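Local atomic coordinates of core protein VP7 (Bluetongue virus, PDB entry 1BVP), a protein that forms trimeric capsomers that assemble on the VP3 scaffold of the virus core and probably takes part in binding host cell surface receptors. Residues A[77-85]-A[325-333]. Numbering follows the deposited sequence.
Sequences VGPISPDYT and PEFAIHGVN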
ATOM      1  N   VAL A  77       4.063  -3.705  31.986  1.00 19.25           N
ATOM      2  CA  VAL A  77       5.087  -4.665  31.585  1.00 18.04           C
ATOM      3  C   VAL A  77       5.586  -5.655  32.596  1.00 23.98           C
ATOM      4  O   VAL A  77       6.087  -6.732  32.208  1.00 35.41           O
ATOM      5  CB  VAL A  77       6.412  -4.032  31.037  1.00 21.39           C
ATOM      6  CG1 VAL A  77       6.446  -4.042  29.567  1.00 17.83           C
ATOM      7  CG2 VAL A  77       6.686  -2.685  31.630  1.00 19.27           C
ATOM      8  N   GLY A  78       5.571  -5.280  33.868  1.00 23.75           N
ATOM      9  CA  GLY A  78       6.098  -6.193  34.866  1.00 23.96           C
ATOM     10  C   GLY A  78       7.592  -5.968  34.996  1.00 30.29           C
ATOM     11  O   GLY A  78       8.180  -5.130  34.300  1.00 34.75           O
ATOM     12  N   PRO A  79       8.247  -6.712  35.879  1.00 37.55           N
ATOM     13  CA  PRO A  79       9.693  -6.544  36.076  1.00 41.50           C
ATOM     14  C   PRO A  79      10.549  -7.088  34.953  1.00 39.68           C
ATOM     15  O   PRO A  79      11.103  -8.178  35.050  1.00 43.44           O
ATOM     16  CB  PRO A  79       9.938  -7.287  37.383  1.00 43.18           C
ATOM     17  CG  PRO A  79       8.947  -8.438  37.273  1.00 45.74           C
ATOM     18  CD  PRO A  79       7.697  -7.757  36.756  1.00 42.90           C
ATOM     19  N   ILE A  80      10.732  -6.293  33.915  1.00 36.08           N
ATOM     20  CA  ILE A  80      11.535  -6.747  32.791  1.00 29.65           C
ATOM     21  C   ILE A  80      12.974  -6.274  32.889  1.00 27.30           C
ATOM     22  O   ILE A  80      13.851  -6.735  32.138  1.00 25.21           O
ATOM     23  CB  ILE A  80      10.955  -6.204  31.490  1.00 28.82           C
ATOM     24  CG1 ILE A  80      10.983  -4.673  31.515  1.00 30.38           C
ATOM     25  CG2 ILE A  80       9.530  -6.634  31.367  1.00 29.20           C
ATOM     26  CD1 ILE A  80      10.276  -4.007  30.363  1.00 29.85           C
ATOM     27  N   SER A  81      13.247  -5.387  33.836  1.00 26.63           N
ATOM     28  CA  SER A  81      14.586  -4.839  33.888  1.00 24.94           C
ATOM     29  C   SER A  81      15.082  -4.375  35.230  1.00 21.60           C
ATOM     30  O   SER A  81      14.323  -3.883  36.072  1.00 30.44           O
ATOM     31  CB  SER A  81      14.652  -3.662  32.898  1.00 21.88           C
ATOM     32  OG  SER A  81      15.906  -3.026  32.914  1.00 23.07           O
ATOM     33  N   PRO A  82      16.369  -4.587  35.470  1.00 22.08           N
ATOM     34  CA  PRO A  82      17.001  -4.171  36.733  1.00 26.45           C
ATOM     35  C   PRO A  82      17.318  -2.657  36.674  1.00 28.78           C
ATOM     36  O   PRO A  82      17.572  -2.026  37.689  1.00 31.57           O
ATOM     37  CB  PRO A  82      18.289  -5.009  36.762  1.00 20.43           C
ATOM     38  CG  PRO A  82      18.655  -5.170  35.301  1.00 16.59           C
ATOM     39  CD  PRO A  82      17.289  -5.387  34.630  1.00 20.75           C
ATOM     40  N   ASP A  83      17.246  -2.091  35.469  1.00 28.04           N
ATOM     41  CA  ASP A  83      17.550  -0.693  35.220  1.00 23.48           C
ATOM     42  C   ASP A  83      16.337   0.183  35.101  1.00 23.46           C
ATOM     43  O   ASP A  83      16.418   1.383  35.326  1.00 31.35           O
ATOM     44  CB  ASP A  83      18.394  -0.560  33.943  1.00 19.27           C
ATOM     45  CG  ASP A  83      19.768  -1.195  34.086  1.00 28.42           C
ATOM     46  OD1 ASP A  83      20.190  -1.475  35.238  1.00 37.45           O
ATOM     47  OD2 ASP A  83      20.438  -1.435  33.057  1.00 30.52           O
ATOM     48  N   TYR A  84      15.208  -0.407  34.743  1.00 22.03           N
ATOM     49  CA  TYR A  84      13.994   0.368  34.561  1.00 17.91           C
ATOM     50  C   TYR A  84      12.856  -0.203  35.354  1.00 20.83           C
ATOM     51  O   TYR A  84      12.630  -1.423  35.378  1.00 28.57           O
ATOM     52  CB  TYR A  84      13.618   0.410  33.076  1.00 14.68           C
ATOM     53  CG  TYR A  84      12.175   0.803  32.793  1.00 19.13           C
ATOM     54  CD1 TYR A  84      11.774   2.142  32.807  1.00 19.84           C
ATOM     55  CD2 TYR A  84      11.203  -0.158  32.527  1.00 18.06           C
ATOM     56  CE1 TYR A  84      10.451   2.519  32.568  1.00 15.05           C
ATOM     57  CE2 TYR A  84       9.862   0.219  32.289  1.00 18.18           C
ATOM     58  CZ  TYR A  84       9.502   1.559  32.316  1.00 15.80           C
ATOM     59  OH  TYR A  84       8.187   1.934  32.147  1.00 10.38           O
ATOM     60  N   THR A  85      12.113   0.692  35.984  1.00 22.53           N
ATOM     61  CA  THR A  85      10.944   0.294  36.746  1.00 22.73           C
ATOM     62  C   THR A  85       9.806   1.193  36.303  1.00 21.09           C
ATOM     63  O   THR A  85       9.916   2.407  36.345  1.00 29.79           O
ATOM     64  CB  THR A  85      11.194   0.427  38.239  1.00 26.90           C
ATOM     65  OG1 THR A  85      12.422  -0.252  38.548  1.00 38.67           O
ATOM     66  CG2 THR A  85      10.053  -0.213  39.034  1.00 19.55           C
ATOM     67  N   PRO A 325      19.501   4.640  23.871  1.00 15.45           N
ATOM     68  CA  PRO A 325      19.718   4.236  25.263  1.00 12.77           C
ATOM     69  C   PRO A 325      20.407   2.881  25.391  1.00 19.60           C
ATOM     70  O   PRO A 325      20.499   2.134  24.416  1.00 23.82           O
ATOM     71  CB  PRO A 325      18.306   4.222  25.832  1.00 12.09           C
ATOM     72  CG  PRO A 325      17.488   3.804  24.698  1.00 11.15           C
ATOM     73  CD  PRO A 325      18.076   4.535  23.505  1.00 12.65           C
ATOM     74  N   GLU A 326      20.959   2.611  26.574  1.00 20.91           N
ATOM     75  CA  GLU A 326      21.651   1.360  26.872  1.00 17.40           C
ATOM     76  C   GLU A 326      21.278   0.920  28.253  1.00 17.46           C
ATOM     77  O   GLU A 326      21.620   1.554  29.238  1.00 24.24           O
ATOM     78  CB  GLU A 326      23.161   1.508  26.836  1.00 16.76           C
ATOM     79  CG  GLU A 326      23.741   1.748  25.461  1.00 29.12           C
ATOM     80  CD  GLU A 326      25.257   1.886  25.498  1.00 42.19           C
ATOM     81  OE1 GLU A 326      25.907   1.179  26.318  1.00 49.38           O
ATOM     82  OE2 GLU A 326      25.794   2.718  24.724  1.00 45.50           O
ATOM     83  N   PHE A 327      20.554  -0.173  28.331  1.00 17.78           N
ATOM     84  CA  PHE A 327      20.159  -0.695  29.612  1.00 18.81           C
ATOM     85  C   PHE A 327      19.964  -2.189  29.466  1.00 21.17           C
ATOM     86  O   PHE A 327      19.982  -2.714  28.352  1.00 26.83           O
ATOM     87  CB  PHE A 327      18.913   0.006  30.124  1.00 15.15           C
ATOM     88  CG  PHE A 327      17.759  -0.065  29.194  1.00 18.84           C
ATOM     89  CD1 PHE A 327      17.708   0.750  28.065  1.00 21.22           C
ATOM     90  CD2 PHE A 327      16.702  -0.927  29.446  1.00 21.29           C
ATOM     91  CE1 PHE A 327      16.618   0.708  27.199  1.00 18.88           C
ATOM     92  CE2 PHE A 327      15.603  -0.979  28.588  1.00 19.38           C
ATOM     93  CZ  PHE A 327      15.564  -0.162  27.469  1.00 21.41           C
ATOM     94  N   ALA A 328      19.766  -2.861  30.592  1.00 23.11           N
ATOM     95  CA  ALA A 328      19.616  -4.308  30.626  1.00 25.56           C
ATOM     96  C   ALA A 328      18.192  -4.821  30.736  1.00 28.23           C
ATOM     97  O   ALA A 328      17.378  -4.267  31.478  1.00 31.68           O
ATOM     98  CB  ALA A 328      20.423  -4.853  31.767  1.00 26.09           C
ATOM     99  N   ILE A 329      17.918  -5.918  30.031  1.00 28.85           N
ATOM    100  CA  ILE A 329      16.603  -6.570  30.060  1.00 25.12           C
ATOM    101  C   ILE A 329      16.834  -8.027  30.483  1.00 26.39           C
ATOM    102  O   ILE A 329      17.793  -8.672  30.036  1.00 23.71           O
ATOM    103  CB  ILE A 329      15.920  -6.479  28.686  1.00 23.45           C
ATOM    104  CG1 ILE A 329      15.522  -5.026  28.425  1.00 24.16           C
ATOM    105  CG2 ILE A 329      14.697  -7.352  28.650  1.00 23.51           C
ATOM    106  CD1 ILE A 329      14.966  -4.774  27.076  1.00 25.20           C
ATOM    107  N   HIS A 330      16.023  -8.518  31.411  1.00 31.65           N
ATOM    108  CA  HIS A 330      16.183  -9.894  31.900  1.00 33.30           C
ATOM    109  C   HIS A 330      16.137 -10.917  30.784  1.00 33.70           C
ATOM    110  O   HIS A 330      15.219 -10.923  29.961  1.00 36.11           O
ATOM    111  CB  HIS A 330      15.113 -10.247  32.938  1.00 35.04           C
ATOM    112  CG  HIS A 330      15.291  -9.563  34.256  1.00 40.59           C
ATOM    113  ND1 HIS A 330      16.532  -9.376  34.842  1.00 45.52           N
ATOM    114  CD2 HIS A 330      14.389  -8.990  35.089  1.00 40.65           C
ATOM    115  CE1 HIS A 330      16.383  -8.710  35.977  1.00 46.45           C
ATOM    116  NE2 HIS A 330      15.094  -8.463  36.152  1.00 45.13           N
ATOM    117  N   GLY A 331      17.151 -11.766  30.741  1.00 34.09           N
ATOM    118  CA  GLY A 331      17.175 -12.796  29.727  1.00 37.88           C
ATOM    119  C   GLY A 331      17.755 -12.403  28.390  1.00 43.49           C
ATOM    120  O   GLY A 331      17.891 -13.247  27.511  1.00 52.66           O
ATOM    121  N   VAL A 332      18.128 -11.142  28.230  1.00 43.77           N
ATOM    122  CA  VAL A 332      18.699 -10.677  26.978  1.00 40.66           C
ATOM    123  C   VAL A 332      20.205 -10.584  27.129  1.00 47.08           C
ATOM    124  O   VAL A 332      20.703 -10.020  28.090  1.00 46.22           O
ATOM    125  CB  VAL A 332      18.102  -9.310  26.588  1.00 37.81           C
ATOM    126  CG1 VAL A 332      18.804  -8.733  25.358  1.00 31.19           C
ATOM    127  CG2 VAL A 332      16.585  -9.450  26.366  1.00 34.20           C
ATOM    128  N   ASN A 333      20.928 -11.132  26.160  1.00 60.31           N
ATOM    129  CA  ASN A 333      22.384 -11.131  26.188  1.00 68.25           C
ATOM    130  C   ASN A 333      23.042 -10.538  24.929  1.00 71.46           C
ATOM    131  O   ASN A 333      23.256 -11.241  23.943  1.00 76.73           O
ATOM    132  CB  ASN A 333      22.843 -12.556  26.407  1.00 74.99           C
ATOM    133  CG  ASN A 333      23.812 -12.651  27.521  1.00 83.49           C
ATOM    134  OD1 ASN A 333      25.025 -12.572  27.304  1.00 88.32           O
ATOM    135  ND2 ASN A 333      23.299 -12.729  28.746  1.00 82.24           N
TER
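S81 sits where the two loops come closest, and its hydroxyl faces the other loop while also bonding within its own, 77-85. With chi1 at 178°, OG extends away from the backbone N of its own residue and lies beside its carbonyl carbon; there it accepts from D83 N at 3.0 Å, an ST turn, with a longer bond from Y84 N completing an ST motif. OG also points at the backbone O of A328, in a hydrogen bond modelled so short that its exact length is doubtful. A small hydroxyl suits this buried place, since it can both donate and accept without needing a long side chain. The two main chains are joined directly by H330 N to I80 O, 2.9 Å apart and nearly straight at 169°. D83 supplies a further link from the other flank of S81: its short carboxylate side chain, directed toward 325-333, reaches the backbone NH of A328 with OD2 at 2.9 Å, the nitrogen standing above the carboxylate plane. Its CB also rests against CB of F327.

The apolar interior lies beneath these bonds. I329 heads mainly away from 77-85, to T277 and L281 of helix 276-286, though CG2 still brushes I80 O, while the ring of F327 presents an edge to S81 OG and makes an edge-to-face stack with F63, which Y84 also meets. The exposed side is looser: P82 CG lies 4.0 Å from A328 CB, and P82 CD sits over one face of the H330 imidazole, 4.1 Å from its centroid, in a CH-pi contact that a rigid proline ring suits well. This is irregular loop-to-loop packing at the edge of the helical part of VP7: an ST motif shapes 77-85, and backbone and side-chain-to-backbone bonds join it to the interhelical loop 325-333.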